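Local coordinates for microtubule-associated protein 1A/1B, light chain 3, putative (Trypanosoma brucei, PDB 3H9D), which probably acts in autophagy as a ubiquitin-like modifier of the ATG8 family, attached to a membrane phospholipid through its carboxyl terminus, at residues A[45-50]-A[69-74]; A[58-63]-A[95-100]; A[23-26]-A[32-35]. All blocks are in the same frame, centred on the assembly; numbering follows the deposited sequence.

Contact 1: A[45-50]-A[69-74]; sequences GELDRC and KRVQLE
The irregular backbone of 45-50 passes alongside the last turn of helix 60-71, coming nearest where the CA atoms of G45 and V71 stand 6.5 Å apart, and no hydrogen bond joins the two segments. The closest approaches of the contact all run through one branch of one leucine. CD2 of L47 meets two side chains of the helix at once, lying 3.8 Å from CB of R70 and 3.9 Å from CG1 of V71. With CG beside the backbone N (chi1 -60°) and CD1 running on in the extended direction, CD2 points at the helix. L47 runs at about a right angle to R70 but at a slant to V71, fitting against the root of the arginine rather than its charged end. The V71 methyl CG1 also lies 4.5 Å from the carbonyl O of G45, a loose approach. That O is held instead by the hydroxyl of Y112, whose side chain also touches both L47 and V71 and so joins loop and helix to the central sheet. Farther out, the guanidinium groups of R49 and R70 come close, with NH1 of R49 4.6 Å from NH1 of R70. Two like charges at this spacing probably repel weakly, tempered by solvent, since both residues are exposed. The helix stops just here, Q72 turning to a positive phi (61°) that leads the chain off toward E74. L47 and R70 both touch F52 of strand 51-55. Apolar packing of a loop against the end of this helix, with F52 beside it, fits the ATG8 form of the beta-grasp fold; in relatives the groove between that strand and helix takes a hydrophobic side chain of partner peptides, and this contact probably lies at its end.

Contact 2: A[58-63]-A[95-100]; sequences LTVGQF and ADIYSK
V60 lays its CG2 methyl against I97, whose CG1 lies 3.9 Å away, and this single apolar touch joins the two helices of the ubiquitin-like beta-grasp core: the first turn of helix 60-71 and the shorter helix 94-101. The two side chains cross at about a right angle, and only 80 Å² is buried between the segments in all. I97 holds CG1 beside its backbone N (chi1 -48°), which brings that branch to the valine. Around the pair the sheet closes the space, V60 resting on V81 and I97 on T83 and L108. The backbones draw closest nearby, where L58 O and A95 N are 4.4 Å apart, too far to bond. Instead L58, V60 and G61 are tied by backbone hydrogen bonds, L58 to M94 at the start of helix 94-101, V60 and G61 to A92 and S90 just before it.

The start of helix 60-71 is fastened by a capping box. T59 is its N-cap, and its OG1 accepts from the backbone N of Q62 at 3.3 Å. In return OE1 of Q62 takes two donors from the threonine: the backbone N of T59 at 2.9 Å, nearly straight at 166° though tilted from the carbonyl plane, and the hydroxyl OG1. Gripped twice by one residue, the glutamine amide is folded back over the helix start. Helix 94-101 has its own side-chain bond, S99 OG giving a proton to A95 O across 2.7 Å, almost in line with the carbonyl bond.

Contact 3: A[23-26]-A[32-35]; sequences KVRE and LPII
P33 and R25 bury the most surface here, followed by V24, and together they show how a helix can lie on a strand without a single hydrogen bond between the two segments. P33 directs its CB at the helix and offers it a rigid ring. The aliphatic part of R25 crosses that ring at about a right angle, CD standing 3.7 Å from CD of P33 and CG of R25 3.8 Å from the same proline atom. The arginine thus acts along this length as a hydrocarbon chain. Its charged end then departs from that course: a bend at chi3 (79°) turns the guanidinium toward L32, where NH1 lies 3.8 Å from the leucine methyl CD2. The approach is slanting, a van der Waals touch rather than a polar bond. L32 starts from a CB on the far side of the strand, yet its CD2 comes back toward the helix.

V24 takes the other end of the proline ring. Its CG1, set anti to the backbone N (chi1 158°), rests 3.8 Å from CB of P33, the two side chains meeting at a slant. P33 is therefore held by two consecutive helical residues, the valine at CB and the arginine at CG and CD.

The alternation of the strand divides the neighbours. P33 faces helix 14-27, while I34 turns to the far side, touching F52, V54, L108 and M110. V24 also reaches L53 of the edge strand 51-55. Y98 of helix 94-101 touches R25, L32 and P33. Helix 14-27, the second of the two amino-terminal helices that ATG8 proteins add to the ubiquitin fold, is thereby fixed to strand 31-38, which pairs with strands 51-55 and 108-113.

Contacts 1 and 2 use opposite ends of helix 60-71, with centres about 19 Å apart and nearest atoms about 7 Å apart; contact 3 adds helix 14-27 to the same sheet. Contacts 2 and 3, with centres about 13 Å apart, join directly through Y98, whose CE1 is 3.7 Å from CD of P33, while A95 CA is 3.8 Å from CD1 of L32. Contacts 1 and 3 meet where SG of C50 lies 3.8 Å from CG2 of I35. A calcium ion lies about 4 Å from the side chain of L47 in contact 1, a hydrocarbon that cannot itself ligate it. Relatives bind partner peptides along strand 51-55, near contacts 1 and 3.

Contact 1: A[45-50]-A[69-74]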
loop_
_atom_site.group_PDB
_atom_site.type_symbol
_atom_site.label_atom_id
_atom_site.label_comp_id
_atom_site.label_asym_id
_atom_site.label_seq_id
_atom_site.Cartn_x
_atom_site.Cartn_y
_atom_site.Cartn_z
ATOM N N GLY A 45 -1.511 2.376 -21.464
ATOM C CA GLY A 45 -1.035 1.063 -21.013
ATOM C C GLY A 45 -0.084 1.130 -19.836
ATOM O O GLY A 45 0.709 2.068 -19.720
ATOM N N GLU A 46 -0.175 0.126 -18.968
ATOM C CA GLU A 46 0.667 -0.001 -17.775
ATOM C C GLU A 46 2.045 -0.529 -18.188
ATOM O O GLU A 46 2.162 -1.249 -19.170
ATOM C CB GLU A 46 -0.024 -0.933 -16.753
ATOM C CG GLU A 46 0.584 -1.017 -15.338
ATOM C CD GLU A 46 0.390 0.242 -14.466
ATOM O OE1 GLU A 46 -0.444 0.202 -13.528
ATOM O OE2 GLU A 46 1.084 1.261 -14.699
ATOM N N LEU A 47 3.092 -0.142 -17.466
ATOM C CA LEU A 47 4.439 -0.642 -17.751
ATOM C C LEU A 47 4.727 -1.879 -16.909
ATOM O O LEU A 47 4.475 -1.883 -15.704
ATOM C CB LEU A 47 5.503 0.437 -17.481
ATOM C CG LEU A 47 5.493 1.782 -18.225
ATOM C CD1 LEU A 47 6.527 2.691 -17.617
ATOM C CD2 LEU A 47 5.716 1.632 -19.734
ATOM N N ASP A 48 5.242 -2.926 -17.544
ATOM C CA ASP A 48 5.727 -4.117 -16.832
ATOM C C ASP A 48 6.794 -3.791 -15.815
ATOM O O ASP A 48 6.810 -4.341 -14.707
ATOM C CB ASP A 48 6.344 -5.085 -17.812
ATOM C CG ASP A 48 5.327 -5.814 -18.599
ATOM O OD1 ASP A 48 4.143 -5.799 -18.186
ATOM O OD2 ASP A 48 5.724 -6.406 -19.622
ATOM N N ARG A 49 7.686 -2.898 -16.235
ATOM C CA ARG A 49 8.868 -2.516 -15.508
ATOM C C ARG A 49 8.748 -1.025 -15.260
ATOM O O ARG A 49 9.138 -0.196 -16.085
ATOM C CB ARG A 49 10.096 -2.834 -16.361
ATOM C CG ARG A 49 10.070 -4.239 -16.946
ATOM C CD ARG A 49 10.300 -4.192 -18.436
ATOM N NE ARG A 49 11.717 -4.154 -18.753
ATOM C CZ ARG A 49 12.255 -3.474 -19.761
ATOM N NH1 ARG A 49 11.500 -2.733 -20.566
ATOM N NH2 ARG A 49 13.565 -3.527 -19.950
ATOM N N CYS A 50 8.188 -0.699 -14.109
ATOM C CA CYS A 50 7.783 0.654 -13.793
ATOM C C CYS A 50 8.861 1.411 -13.026
ATOM O O CYS A 50 8.627 2.507 -12.552
ATOM C CB CYS A 50 6.501 0.598 -12.971
ATOM S SG CYS A 50 6.764 -0.075 -11.327
ATOM N N LYS A 69 8.875 6.833 -25.032
ATOM C CA LYS A 69 9.484 5.726 -25.768
ATOM C C LYS A 69 8.997 4.354 -25.278
ATOM O O LYS A 69 9.000 3.383 -26.040
ATOM N N ARG A 70 8.574 4.283 -24.016
ATOM C CA ARG A 70 8.139 3.018 -23.396
ATOM C C ARG A 70 6.640 2.769 -23.534
ATOM O O ARG A 70 6.216 1.633 -23.738
ATOM C CB ARG A 70 8.508 2.964 -21.906
ATOM C CG ARG A 70 9.787 3.690 -21.500
ATOM C CD ARG A 70 11.012 3.146 -22.208
ATOM N NE ARG A 70 12.248 3.634 -21.596
ATOM C CZ ARG A 70 13.225 2.849 -21.148
ATOM N NH1 ARG A 70 13.129 1.527 -21.262
ATOM N NH2 ARG A 70 14.306 3.387 -20.600
ATOM N N VAL A 71 5.839 3.826 -23.394
ATOM C CA VAL A 71 4.375 3.689 -23.480
ATOM C C VAL A 71 3.898 3.548 -24.931
ATOM O O VAL A 71 2.803 3.043 -25.187
ATOM C CB VAL A 71 3.608 4.820 -22.711
ATOM C CG1 VAL A 71 3.943 4.779 -21.225
ATOM C CG2 VAL A 71 3.900 6.210 -23.283
ATOM N N GLN A 72 4.750 3.982 -25.862
ATOM C CA GLN A 72 4.510 3.923 -27.317
ATOM C C GLN A 72 3.277 4.714 -27.762
ATOM O O GLN A 72 2.620 4.367 -28.754
ATOM C CB GLN A 72 4.452 2.472 -27.813
ATOM C CG GLN A 72 5.793 1.745 -27.776
ATOM C CD GLN A 72 5.634 0.252 -27.564
ATOM O OE1 GLN A 72 4.726 -0.376 -28.120
ATOM N NE2 GLN A 72 6.519 -0.329 -26.757
ATOM N N LEU A 73 2.990 5.780 -27.016
ATOM C CA LEU A 73 1.889 6.695 -27.291
ATOM C C LEU A 73 2.177 7.447 -28.580
ATOM O O LEU A 73 3.288 7.973 -28.760
ATOM C CB LEU A 73 1.759 7.708 -26.142
ATOM C CG LEU A 73 0.428 8.294 -25.648
ATOM C CD1 LEU A 73 0.670 9.672 -25.032
ATOM C CD2 LEU A 73 -0.677 8.340 -26.699
ATOM N N GLU A 74 1.179 7.492 -29.465
ATOM C CA GLU A 74 1.232 8.290 -30.695
ATOM C C GLU A 74 1.820 9.665 -30.397
ATOM O O GLU A 74 1.333 10.365 -29.510
ATOM C CB GLU A 74 -0.173 8.446 -31.286
ATOM C CG GLU A 74 -0.662 7.270 -32.120
ATOM C CD GLU A 74 -1.209 6.123 -31.278
ATOM O OE1 GLU A 74 -0.418 5.477 -30.555
ATOM O OE2 GLU A 74 -2.432 5.856 -31.350
#

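Contact 2: A[58-63]-A[95-100]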
loop_
_atom_site.group_PDB
_atom_site.type_symbol
_atom_site.label_atom_id
_atom_site.label_comp_id
_atom_site.label_asym_id
_atom_site.label_seq_id
_atom_site.Cartn_x
_atom_site.Cartn_y
_atom_site.Cartn_z
ATOM N N LEU A 58 18.023 15.486 -15.651
ATOM C CA LEU A 58 16.847 15.586 -16.495
ATOM C C LEU A 58 15.813 16.562 -15.949
ATOM O O LEU A 58 15.649 16.707 -14.735
ATOM C CB LEU A 58 16.224 14.204 -16.714
ATOM C CG LEU A 58 16.563 13.473 -18.018
ATOM C CD1 LEU A 58 18.053 13.442 -18.321
ATOM C CD2 LEU A 58 15.985 12.073 -18.034
ATOM N N THR A 59 15.143 17.256 -16.864
ATOM C CA THR A 59 13.949 18.014 -16.522
ATOM C C THR A 59 12.769 17.049 -16.570
ATOM O O THR A 59 12.889 15.935 -17.097
ATOM C CB THR A 59 13.692 19.185 -17.501
ATOM O OG1 THR A 59 13.634 18.694 -18.847
ATOM C CG2 THR A 59 14.779 20.247 -17.383
ATOM N N VAL A 60 11.634 17.471 -16.025
ATOM C CA VAL A 60 10.403 16.704 -16.172
ATOM C C VAL A 60 10.156 16.423 -17.654
ATOM O O VAL A 60 9.915 15.283 -18.030
ATOM C CB VAL A 60 9.189 17.405 -15.488
ATOM C CG1 VAL A 60 7.851 16.786 -15.933
ATOM C CG2 VAL A 60 9.337 17.358 -13.970
ATOM N N GLY A 61 10.266 17.456 -18.488
ATOM C CA GLY A 61 10.055 17.326 -19.931
ATOM C C GLY A 61 10.900 16.270 -20.628
ATOM O O GLY A 61 10.427 15.593 -21.545
ATOM N N GLN A 62 12.154 16.135 -20.203
ATOM C CA GLN A 62 13.039 15.104 -20.744
ATOM C C GLN A 62 12.668 13.694 -20.288
ATOM O O GLN A 62 12.661 12.771 -21.104
ATOM C CB GLN A 62 14.495 15.400 -20.388
ATOM C CG GLN A 62 15.124 16.515 -21.200
ATOM C CD GLN A 62 16.396 17.026 -20.564
ATOM O OE1 GLN A 62 16.367 17.623 -19.489
ATOM N NE2 GLN A 62 17.524 16.798 -21.228
ATOM N N PHE A 63 12.380 13.519 -18.994
ATOM C CA PHE A 63 11.916 12.209 -18.494
ATOM C C PHE A 63 10.652 11.756 -19.229
ATOM O O PHE A 63 10.514 10.585 -19.566
ATOM C CB PHE A 63 11.700 12.188 -16.972
ATOM C CG PHE A 63 11.015 10.924 -16.477
ATOM C CD1 PHE A 63 11.648 9.676 -16.582
ATOM C CD2 PHE A 63 9.724 10.977 -15.929
ATOM C CE1 PHE A 63 11.013 8.499 -16.150
ATOM C CE2 PHE A 63 9.079 9.803 -15.485
ATOM C CZ PHE A 63 9.727 8.560 -15.600
ATOM N N ALA A 95 15.225 16.358 -10.336
ATOM C CA ALA A 95 15.958 16.282 -9.074
ATOM C C ALA A 95 15.439 17.224 -7.982
ATOM O O ALA A 95 15.772 17.045 -6.805
ATOM C CB ALA A 95 17.430 16.525 -9.328
ATOM N N ASP A 96 14.647 18.228 -8.374
ATOM C CA ASP A 96 13.874 19.046 -7.429
ATOM C C ASP A 96 12.595 18.317 -7.018
ATOM O O ASP A 96 12.202 18.347 -5.849
ATOM C CB ASP A 96 13.501 20.408 -8.038
ATOM C CG ASP A 96 14.681 21.391 -8.098
ATOM O OD1 ASP A 96 15.705 21.190 -7.400
ATOM O OD2 ASP A 96 14.562 22.386 -8.853
ATOM N N ILE A 97 11.941 17.690 -7.996
ATOM C CA ILE A 97 10.749 16.867 -7.764
ATOM C C ILE A 97 11.092 15.684 -6.858
ATOM O O ILE A 97 10.334 15.351 -5.951
ATOM C CB ILE A 97 10.108 16.364 -9.105
ATOM C CG1 ILE A 97 9.960 17.508 -10.123
ATOM C CG2 ILE A 97 8.766 15.669 -8.862
ATOM C CD1 ILE A 97 9.037 18.653 -9.692
ATOM N N TYR A 98 12.252 15.075 -7.082
ATOM C CA TYR A 98 12.675 13.947 -6.272
ATOM C C TYR A 98 12.786 14.323 -4.796
ATOM O O TYR A 98 12.218 13.644 -3.944
ATOM C CB TYR A 98 13.992 13.348 -6.780
ATOM C CG TYR A 98 14.499 12.227 -5.899
ATOM C CD1 TYR A 98 13.968 10.939 -5.999
ATOM C CD2 TYR A 98 15.492 12.457 -4.950
ATOM C CE1 TYR A 98 14.420 9.910 -5.181
ATOM C CE2 TYR A 98 15.947 11.436 -4.127
ATOM C CZ TYR A 98 15.407 10.167 -4.245
ATOM O OH TYR A 98 15.859 9.153 -3.426
ATOM N N SER A 99 13.494 15.416 -4.506
ATOM C CA SER A 99 13.851 15.777 -3.130
ATOM C C SER A 99 12.651 16.242 -2.318
ATOM O O SER A 99 12.570 15.986 -1.111
ATOM C CB SER A 99 14.934 16.854 -3.134
ATOM O OG SER A 99 15.897 16.584 -4.141
ATOM N N LYS A 100 11.726 16.929 -2.985
ATOM C CA LYS A 100 10.503 17.407 -2.355
ATOM C C LYS A 100 9.515 16.262 -2.128
ATOM O O LYS A 100 8.968 16.113 -1.029
ATOM C CB LYS A 100 9.861 18.503 -3.223
ATOM C CG LYS A 100 8.693 19.244 -2.576
ATOM C CD LYS A 100 8.332 20.512 -3.349
ATOM C CE LYS A 100 7.035 21.139 -2.822
ATOM N NZ LYS A 100 6.873 22.589 -3.178
#

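Contact 3: A[23-26]-A[32-35]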
loop_
_atom_site.group_PDB
_atom_site.type_symbol
_atom_site.label_atom_id
_atom_site.label_comp_id
_atom_site.label_asym_id
_atom_site.label_seq_id
_atom_site.Cartn_x
_atom_site.Cartn_y
_atom_site.Cartn_z
ATOM N N LYS A 23 20.255 0.923 -2.718
ATOM C CA LYS A 23 21.216 0.201 -3.554
ATOM C C LYS A 23 21.323 0.827 -4.949
ATOM O O LYS A 23 22.354 0.691 -5.621
ATOM C CB LYS A 23 20.824 -1.279 -3.680
ATOM C CG LYS A 23 21.988 -2.201 -4.045
ATOM C CD LYS A 23 21.561 -3.655 -4.254
ATOM C CE LYS A 23 21.325 -3.980 -5.736
ATOM N NZ LYS A 23 21.476 -5.440 -6.051
ATOM N N VAL A 24 20.248 1.488 -5.379
ATOM C CA VAL A 24 20.224 2.217 -6.650
ATOM C C VAL A 24 21.118 3.461 -6.581
ATOM O O VAL A 24 21.924 3.700 -7.480
ATOM C CB VAL A 24 18.770 2.598 -7.065
ATOM C CG1 VAL A 24 18.755 3.772 -8.045
ATOM C CG2 VAL A 24 18.057 1.397 -7.663
ATOM N N ARG A 25 20.981 4.222 -5.496
ATOM C CA ARG A 25 21.676 5.495 -5.336
ATOM C C ARG A 25 23.113 5.335 -4.837
ATOM O O ARG A 25 23.859 6.317 -4.741
ATOM C CB ARG A 25 20.879 6.418 -4.415
ATOM C CG ARG A 25 19.661 7.040 -5.085
ATOM C CD ARG A 25 18.628 7.490 -4.056
ATOM N NE ARG A 25 18.908 8.762 -3.368
ATOM C CZ ARG A 25 19.528 9.826 -3.887
ATOM N NH1 ARG A 25 19.975 9.826 -5.138
ATOM N NH2 ARG A 25 19.698 10.909 -3.136
ATOM N N GLU A 26 23.486 4.094 -4.526
ATOM C CA GLU A 26 24.842 3.749 -4.107
ATOM C C GLU A 26 25.650 3.213 -5.292
ATOM O O GLU A 26 26.807 3.593 -5.473
ATOM C CB GLU A 26 24.791 2.741 -2.951
ATOM C CG GLU A 26 26.140 2.250 -2.434
ATOM C CD GLU A 26 26.516 0.876 -2.977
ATOM O OE1 GLU A 26 27.637 0.737 -3.510
ATOM O OE2 GLU A 26 25.692 -0.062 -2.868
ATOM N N LEU A 32 18.348 8.710 -10.108
ATOM C CA LEU A 32 17.253 8.866 -9.158
ATOM C C LEU A 32 16.248 7.742 -9.358
ATOM O O LEU A 32 15.817 7.495 -10.485
ATOM C CB LEU A 32 16.581 10.232 -9.332
ATOM C CG LEU A 32 17.470 11.459 -9.166
ATOM C CD1 LEU A 32 16.766 12.668 -9.734
ATOM C CD2 LEU A 32 17.831 11.666 -7.698
ATOM N N PRO A 33 15.883 7.044 -8.268
ATOM C CA PRO A 33 14.978 5.897 -8.391
ATOM C C PRO A 33 13.514 6.324 -8.474
ATOM O O PRO A 33 12.975 6.930 -7.544
ATOM C CB PRO A 33 15.269 5.089 -7.129
ATOM C CG PRO A 33 15.722 6.086 -6.131
ATOM C CD PRO A 33 16.309 7.264 -6.872
ATOM N N ILE A 34 12.894 6.013 -9.603
ATOM C CA ILE A 34 11.550 6.471 -9.914
ATOM C C ILE A 34 10.606 5.283 -10.136
ATOM O O ILE A 34 10.950 4.322 -10.832
ATOM C CB ILE A 34 11.575 7.455 -11.150
ATOM C CG1 ILE A 34 11.744 8.906 -10.690
ATOM C CG2 ILE A 34 10.321 7.355 -12.001
ATOM C CD1 ILE A 34 13.169 9.296 -10.344
ATOM N N ILE A 35 9.431 5.345 -9.511
ATOM C CA ILE A 35 8.333 4.403 -9.814
ATOM C C ILE A 35 7.306 5.131 -10.691
ATOM O O ILE A 35 6.844 6.210 -10.341
ATOM C CB ILE A 35 7.652 3.824 -8.520
ATOM C CG1 ILE A 35 8.670 3.136 -7.603
ATOM C CG2 ILE A 35 6.484 2.855 -8.858
ATOM C CD1 ILE A 35 9.347 1.928 -8.213
#